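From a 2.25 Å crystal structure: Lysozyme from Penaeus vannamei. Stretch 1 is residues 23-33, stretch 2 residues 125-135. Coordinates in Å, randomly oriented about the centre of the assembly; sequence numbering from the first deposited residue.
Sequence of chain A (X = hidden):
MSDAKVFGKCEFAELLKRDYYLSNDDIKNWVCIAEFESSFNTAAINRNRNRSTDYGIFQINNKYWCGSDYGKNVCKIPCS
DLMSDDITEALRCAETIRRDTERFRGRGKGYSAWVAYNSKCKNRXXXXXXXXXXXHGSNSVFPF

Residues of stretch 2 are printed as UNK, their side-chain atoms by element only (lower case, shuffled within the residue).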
ATOM      1  N   SER A  23      -2.883  10.133 -10.070  1.00 17.01           N
ATOM      2  CA  SER A  23      -1.804  11.111 -10.356  1.00 16.45           C
ATOM      3  C   SER A  23      -0.445  10.425 -10.258  1.00 15.75           C
ATOM      4  O   SER A  23      -0.323   9.429  -9.487  1.00 16.11           O
ATOM      5  CB  SER A  23      -1.857  12.285  -9.391  1.00 16.34           C
ATOM      6  OG  SER A  23      -1.525  11.878  -8.067  1.00 15.97           O
ATOM      7  N   ASN A  24       0.536  11.004 -10.953  1.00 15.72           N
ATOM      8  CA  ASN A  24       1.968  10.609 -10.946  1.00 16.56           C
ATOM      9  C   ASN A  24       2.523  10.608  -9.519  1.00 17.06           C
ATOM     10  O   ASN A  24       3.275   9.668  -9.189  1.00 17.36           O
ATOM     11  CB  ASN A  24       2.795  11.537 -11.830  1.00 16.35           C
ATOM     12  CG  ASN A  24       2.571  11.270 -13.295  1.00 17.62           C
ATOM     13  OD1 ASN A  24       1.852  10.343 -13.673  1.00 20.76           O
ATOM     14  ND2 ASN A  24       3.159  12.098 -14.129  1.00 19.36           N
ATOM     15  N   ASP A  25       2.177  11.628  -8.725  1.00 18.54           N
ATOM     16  CA  ASP A  25       2.584  11.733  -7.306  1.00 20.44           C
ATOM     17  C   ASP A  25       2.069  10.503  -6.551  1.00 19.65           C
ATOM     18  O   ASP A  25       2.836   9.886  -5.794  1.00 19.24           O
ATOM     19  CB  ASP A  25       2.049  12.986  -6.606  1.00 22.08           C
ATOM     20  CG  ASP A  25       2.726  13.154  -5.252  1.00 24.45           C
ATOM     21  OD1 ASP A  25       3.941  13.466  -5.260  1.00 29.46           O
ATOM     22  OD2 ASP A  25       2.085  12.856  -4.206  1.00 23.52           O
ATOM     23  N   ASP A  26       0.789  10.193  -6.708  1.00 18.63           N
ATOM     24  CA  ASP A  26       0.200   9.017  -6.036  1.00 16.84           C
ATOM     25  C   ASP A  26       0.974   7.805  -6.515  1.00 16.59           C
ATOM     26  O   ASP A  26       1.458   7.022  -5.625  1.00 18.08           O
ATOM     27  CB  ASP A  26      -1.299   8.872  -6.310  1.00 17.38           C
ATOM     28  CG  ASP A  26      -2.183   9.859  -5.557  1.00 16.48           C
ATOM     29  OD1 ASP A  26      -1.628  10.839  -4.975  1.00 15.10           O
ATOM     30  OD2 ASP A  26      -3.406   9.642  -5.571  1.00 15.16           O
ATOM     31  N   ILE A  27       1.127   7.669  -7.841  1.00 16.55           N
ATOM     32  CA  ILE A  27       1.676   6.410  -8.435  1.00 16.46           C
ATOM     33  C   ILE A  27       3.109   6.196  -7.915  1.00 17.54           C
ATOM     34  O   ILE A  27       3.377   5.115  -7.309  1.00 17.38           O
ATOM     35  CB  ILE A  27       1.595   6.389  -9.970  1.00 16.52           C
ATOM     36  CG1 ILE A  27       0.150   6.194 -10.452  1.00 16.76           C
ATOM     37  CG2 ILE A  27       2.516   5.321 -10.552  1.00 16.71           C
ATOM     38  CD1 ILE A  27      -0.060   6.520 -11.911  1.00 16.32           C
ATOM     39  N   LYS A  28       3.994   7.192  -8.063  1.00 18.76           N
ATOM     40  CA  LYS A  28       5.425   6.981  -7.686  1.00 19.28           C
ATOM     41  C   LYS A  28       5.494   6.548  -6.216  1.00 18.15           C
ATOM     42  O   LYS A  28       6.335   5.674  -5.880  1.00 18.02           O
ATOM     43  CB  LYS A  28       6.274   8.223  -7.973  1.00 19.65           C
ATOM     44  CG  LYS A  28       5.969   9.453  -7.133  1.00 20.49           C
ATOM     45  CD  LYS A  28       6.598  10.689  -7.722  1.00 20.75           C
ATOM     46  CE  LYS A  28       6.681  11.852  -6.759  1.00 20.84           C
ATOM     47  NZ  LYS A  28       7.244  13.038  -7.460  1.00 21.84           N
ATOM     48  N   ASN A  29       4.614   7.104  -5.376  1.00 17.15           N
ATOM     49  CA  ASN A  29       4.582   6.778  -3.929  1.00 16.48           C
ATOM     50  C   ASN A  29       4.033   5.355  -3.744  1.00 16.78           C
ATOM     51  O   ASN A  29       4.608   4.619  -2.918  1.00 16.18           O
ATOM     52  CB  ASN A  29       3.843   7.846  -3.124  1.00 17.51           C
ATOM     53  CG  ASN A  29       4.720   9.048  -2.829  1.00 17.42           C
ATOM     54  OD1 ASN A  29       5.743   8.906  -2.181  1.00 16.69           O
ATOM     55  ND2 ASN A  29       4.371  10.218  -3.349  1.00 18.03           N
ATOM     56  N   TRP A  30       2.953   4.963  -4.433  1.00 16.71           N
ATOM     57  CA  TRP A  30       2.366   3.622  -4.161  1.00 16.82           C
ATOM     58  C   TRP A  30       3.320   2.545  -4.706  1.00 17.15           C
ATOM     59  O   TRP A  30       3.543   1.519  -4.005  1.00 18.31           O
ATOM     60  CB  TRP A  30       0.922   3.482  -4.688  1.00 16.88           C
ATOM     61  CG  TRP A  30      -0.110   4.273  -3.939  1.00 17.03           C
ATOM     62  CD1 TRP A  30      -1.042   5.105  -4.496  1.00 18.20           C
ATOM     63  CD2 TRP A  30      -0.372   4.279  -2.514  1.00 17.67           C
ATOM     64  NE1 TRP A  30      -1.843   5.652  -3.524  1.00 18.92           N
ATOM     65  CE2 TRP A  30      -1.457   5.168  -2.296  1.00 17.70           C
ATOM     66  CE3 TRP A  30       0.199   3.642  -1.402  1.00 16.88           C
ATOM     67  CZ2 TRP A  30      -1.971   5.432  -1.029  1.00 17.09           C
ATOM     68  CZ3 TRP A  30      -0.295   3.917  -0.143  1.00 16.94           C
ATOM     69  CH2 TRP A  30      -1.375   4.788   0.037  1.00 17.69           C
ATOM     70  N   VAL A  31       3.907   2.758  -5.886  1.00 16.62           N
ATOM     71  CA  VAL A  31       4.869   1.773  -6.475  1.00 16.10           C
ATOM     72  C   VAL A  31       6.028   1.524  -5.486  1.00 16.17           C
ATOM     73  O   VAL A  31       6.384   0.320  -5.196  1.00 15.71           O
ATOM     74  CB  VAL A  31       5.370   2.267  -7.843  1.00 15.51           C
ATOM     75  CG1 VAL A  31       6.539   1.449  -8.359  1.00 14.96           C
ATOM     76  CG2 VAL A  31       4.241   2.301  -8.874  1.00 15.31           C
ATOM     77  N   CYS A  32       6.629   2.605  -4.988  1.00 16.69           N
ATOM     78  CA  CYS A  32       7.789   2.534  -4.067  1.00 16.72           C
ATOM     79  C   CYS A  32       7.383   1.747  -2.808  1.00 16.58           C
ATOM     80  O   CYS A  32       8.166   0.810  -2.394  1.00 14.77           O
ATOM     81  CB  CYS A  32       8.307   3.914  -3.695  1.00 16.85           C
ATOM     82  SG  CYS A  32       9.876   3.824  -2.802  1.00 17.84           S
ATOM     83  N   ILE A  33       6.235   2.117  -2.215  1.00 15.38           N
ATOM     84  CA  ILE A  33       5.729   1.482  -0.965  1.00 16.55           C
ATOM     85  C   ILE A  33       5.498  -0.003  -1.236  1.00 17.34           C
ATOM     86  O   ILE A  33       6.019  -0.805  -0.420  1.00 17.73           O
ATOM     87  CB  ILE A  33       4.490   2.193  -0.399  1.00 17.28           C
ATOM     88  CG1 ILE A  33       4.882   3.572   0.134  1.00 17.56           C
ATOM     89  CG2 ILE A  33       3.819   1.345   0.680  1.00 18.07           C
ATOM     90  CD1 ILE A  33       3.707   4.495   0.333  1.00 19.23           C
ATOM     91  N   UNK A 125      14.051  10.946  -4.786  1.00 18.59           N
ATOM     92  CA  UNK A 125      13.638  11.360  -6.137  1.00 16.72           C
ATOM     93  C   UNK A 125      12.873  10.191  -6.763  1.00 17.21           C
ATOM     94  O   UNK A 125      13.497   9.272  -7.349  1.00 17.84           O
ATOM     95  o   UNK A 125      13.431  12.195  -8.653  1.00 14.72           O
ATOM     96  o   UNK A 125      15.605  12.699  -8.854  1.00 14.10           O
ATOM     97  c   UNK A 125      14.634  12.252  -8.239  1.00 15.41           C
ATOM     98  c   UNK A 125      14.910  11.752  -6.860  1.00 16.29           C
ATOM     99  N   UNK A 126      11.563  10.168  -6.593  1.00 17.62           N
ATOM    100  CA  UNK A 126      10.764   9.006  -7.028  1.00 19.24           C
ATOM    101  C   UNK A 126      10.439   9.179  -8.508  1.00 20.03           C
ATOM    102  O   UNK A 126       9.862   8.255  -9.061  1.00 19.12           O
ATOM    103  c   UNK A 126      10.512   7.337  -4.454  1.00 18.19           C
ATOM    104  c   UNK A 126       8.473   8.633  -3.884  1.00 18.01           C
ATOM    105  c   UNK A 126       9.762   8.635  -4.683  1.00 17.53           C
ATOM    106  c   UNK A 126       9.505   8.878  -6.164  1.00 18.48           C
ATOM    107  N   UNK A 127      10.794  10.327  -9.104  1.00 21.66           N
ATOM    108  CA  UNK A 127      10.751  10.513 -10.578  1.00 20.97           C
ATOM    109  C   UNK A 127      11.920   9.748 -11.203  1.00 20.67           C
ATOM    110  O   UNK A 127      11.668   8.955 -12.133  1.00 21.24           O
ATOM    111  c   UNK A 127       9.214  12.480 -10.626  1.00 23.77           C
ATOM    112  c   UNK A 127      10.621  11.989 -10.925  1.00 22.38           C
ATOM    113  o   UNK A 127       9.093  13.445  -9.869  1.00 25.18           O
ATOM    114  o   UNK A 127       8.244  11.837 -11.103  1.00 24.65           O
ATOM    115  N   UNK A 128      13.128   9.878 -10.654  1.00 18.85           N
ATOM    116  CA  UNK A 128      14.261   8.988 -11.032  1.00 18.79           C
ATOM    117  C   UNK A 128      13.859   7.512 -10.843  1.00 18.13           C
ATOM    118  O   UNK A 128      13.999   6.719 -11.802  1.00 17.83           O
ATOM    119  c   UNK A 128      15.519   9.318 -10.230  1.00 17.97           C
ATOM    120  o   UNK A 128      17.052   9.748 -12.685  1.00 18.15           O
ATOM    121  n   UNK A 128      17.691   7.635 -12.691  1.00 18.84           N
ATOM    122  c   UNK A 128      17.132   8.671 -12.110  1.00 17.94           C
ATOM    123  c   UNK A 128      16.698   8.462 -10.671  1.00 18.75           C
ATOM    124  N   UNK A 129      13.360   7.154  -9.661  1.00 17.63           N
ATOM    125  CA  UNK A 129      12.952   5.769  -9.302  1.00 19.19           C
ATOM    126  C   UNK A 129      11.983   5.211 -10.363  1.00 19.67           C
ATOM    127  O   UNK A 129      12.138   4.019 -10.766  1.00 20.72           O
ATOM    128  c   UNK A 129      10.277   4.448  -7.548  1.00 19.55           C
ATOM    129  c   UNK A 129      12.399   5.757  -7.868  1.00 19.13           C
ATOM    130  o   UNK A 129       9.662   1.017  -6.445  1.00 18.04           O
ATOM    131  c   UNK A 129      12.348   3.388  -7.036  1.00 18.94           C
ATOM    132  c   UNK A 129       9.596   3.281  -7.210  1.00 18.88           C
ATOM    133  c   UNK A 129      11.680   2.224  -6.679  1.00 18.69           C
ATOM    134  c   UNK A 129      10.301   2.167  -6.783  1.00 17.91           C
ATOM    135  c   UNK A 129      11.662   4.510  -7.480  1.00 18.64           C
ATOM    136  N   UNK A 130      11.045   6.042 -10.844  1.00 19.49           N
ATOM    137  CA  UNK A 130      10.023   5.650 -11.849  1.00 20.42           C
ATOM    138  C   UNK A 130      10.565   5.762 -13.287  1.00 22.09           C
ATOM    139  O   UNK A 130       9.819   5.352 -14.245  1.00 21.93           O
ATOM    140  s   UNK A 130       7.492   4.520 -10.270  1.00 22.33           S
ATOM    141  c   UNK A 130       6.657   4.272 -11.833  1.00 22.10           C
ATOM    142  c   UNK A 130       8.773   6.524 -11.708  1.00 20.95           C
ATOM    143  c   UNK A 130       7.974   6.260 -10.445  1.00 21.22           C
ATOM    144  N   UNK A 131      11.797   6.261 -13.474  1.00 21.00           N
ATOM    145  CA  UNK A 131      12.329   6.573 -14.821  1.00 22.10           C
ATOM    146  C   UNK A 131      12.300   5.315 -15.706  1.00 23.05           C
ATOM    147  O   UNK A 131      11.959   5.435 -16.897  1.00 25.07           O
ATOM    148  c   UNK A 131      13.706   7.185 -14.736  1.00 21.26           C
ATOM    149  N   UNK A 132      12.609   4.138 -15.167  1.00 24.26           N
ATOM    150  CA  UNK A 132      12.643   2.902 -15.992  1.00 25.15           C
ATOM    151  C   UNK A 132      11.233   2.578 -16.492  1.00 24.62           C
ATOM    152  O   UNK A 132      11.165   1.859 -17.489  1.00 25.85           O
ATOM    153  c   UNK A 132      12.188   1.184 -14.206  1.00 29.07           C
ATOM    154  c   UNK A 132      12.612  -0.140 -13.619  1.00 29.74           C
ATOM    155  o   UNK A 132      12.684  -1.125 -14.389  1.00 30.50           O
ATOM    156  o   UNK A 132      12.902  -0.166 -12.401  1.00 30.93           O
ATOM    157  c   UNK A 132      13.183   1.707 -15.218  1.00 26.97           C
ATOM    158  N   UNK A 133      10.164   3.057 -15.829  1.00 23.44           N
ATOM    159  CA  UNK A 133       8.759   2.853 -16.298  1.00 23.74           C
ATOM    160  C   UNK A 133       8.260   4.032 -17.142  1.00 24.64           C
ATOM    161  O   UNK A 133       7.561   3.781 -18.132  1.00 25.97           O
ATOM    162  c   UNK A 133       7.780   2.674 -15.151  1.00 21.37           C
ATOM    163  s   UNK A 133       8.233   1.329 -14.039  1.00 19.29           S
ATOM    164  N   UNK A 134       8.592   5.259 -16.760  1.00 25.07           N
ATOM    165  CA  UNK A 134       8.040   6.492 -17.378  1.00 26.39           C
ATOM    166  C   UNK A 134       8.967   7.034 -18.478  1.00 29.30           C
ATOM    167  O   UNK A 134       8.629   8.064 -19.045  1.00 28.68           O
ATOM    168  c   UNK A 134       6.681   7.249 -15.344  1.00 25.02           C
ATOM    169  c   UNK A 134       5.723   6.282 -15.461  1.00 25.13           C
ATOM    170  c   UNK A 134       7.806   7.545 -16.288  1.00 26.03           C
ATOM    171  c   UNK A 134       6.929   9.082 -13.504  1.00 23.62           C
ATOM    172  c   UNK A 134       6.339   9.553 -12.353  1.00 24.93           C
ATOM    173  n   UNK A 134       4.846   6.347 -14.415  1.00 25.35           N
ATOM    174  c   UNK A 134       6.366   7.978 -14.145  1.00 24.68           C
ATOM    175  c   UNK A 134       4.618   7.851 -12.420  1.00 25.49           C
ATOM    176  c   UNK A 134       5.213   8.932 -11.810  1.00 24.97           C
ATOM    177  c   UNK A 134       5.193   7.400 -13.607  1.00 26.21           C
ATOM    178  N   UNK A 135      10.095   6.378 -18.759  1.00 36.03           N
ATOM    179  CA  UNK A 135      11.110   6.819 -19.756  1.00 42.96           C
ATOM    180  C   UNK A 135      11.216   5.783 -20.878  1.00 42.30           C
ATOM    181  O   UNK A 135      10.990   6.201 -21.993  1.00 44.76           O
ATOM    182  c   UNK A 135      12.463   7.062 -19.122  1.00 44.87           C
ATOM    183  o   UNK A 135      12.416   8.161 -18.224  1.00 45.11           O
TER
HETATM  184  O   HOH W   1       9.932  12.574  -6.197  1.00 13.91           O

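Position 125 carries two carbons, the second bearing two oxygens: a short carboxylate, Asp125. It does not touch stretch 1. One oxygen, OD1, accepts from the backbone N of position 128 at 3.1 Å and weakly from N of position 127 at 3.3 Å, so the residue caps the helix that follows.

Position 126 has four carbons forked at the second, with no heteroatom. Its CB lies 3.7 Å from Lys28 CG, and the branch ends reach Asn29 and Cys32. The fork after one methylene identifies Leu126; its CD1 is 3.2 Å from Asn29 OD1 and its CD2 3.9 Å from Cys32 SG.

Position 127 again shows two carbons, the second with two oxygens, one of them 3.1 Å from Lys28 NZ. This is Asp127, and the oxygen is OD2. The pair is both a hydrogen bond, donated by the lysine, and a salt bridge.

At position 128 three carbons end in one oxygen and one nitrogen. An amide at the third carbon means Gln128, which is out of reach of stretch 1.

Position 129 has one carbon leading to a six-carbon ring that bears an oxygen, hence Tyr129. Its OH lies 3.4 Å from Cys32 CA, while CE2 lies 3.7 Å from Val31 CG1 and 3.8 Å from Cys32 CB. Cys32 SG sits over one ring face, 4.5 Å from the centroid and 16° off the normal, a sulfur-aromatic contact.

Position 130 is an unbranched run of two carbons, a sulfur and a carbon, the thioether of Met130. Its CG is 3.6 Å from Lys28 CB and its SD 3.7 Å from Val31 CG1. All three chi angles are m, folding the chain compactly.

A single carbon at position 131 gives Ala131, with no contact. Position 132 has three carbons, the third carrying two oxygens: Glu132, also remote. Position 133 has one carbon and one sulfur, Cys133, covalently bonded elsewhere in the structure.

Position 134 has one carbon and then fused five- and six-membered rings holding eight carbons and one nitrogen, which only an indole explains: Trp134. Asn24 O and Ile27 CG2 meet the ring at its edge, 3.3 Å from CH2 and 3.8 Å from CZ2 respectively. Position 135, one carbon and one oxygen, is Ser135, without contact.

The helices cross at 83°, with axes 9.6 Å apart at closest approach, and bury 550 Å² in total. Lys28 is the knob, set among Leu126, Asp127, Met130 and Trp134; its aliphatic part packs on carbon while NZ reaches the carboxylate. Water 1 accepts from Lys28 NZ at 3.0 Å and from Leu126 N at 2.9 Å, joining the lysine to the start of the second helix. Around this polar anchor, Ile27, Val31 and Cys32 supply apolar surface for Leu126, Tyr129, Met130 and Trp134. The contact therefore combines side-chain packing with one direct hydrogen bond across the stretches.

Stretch 2 125-135: DLDQYMAECWS
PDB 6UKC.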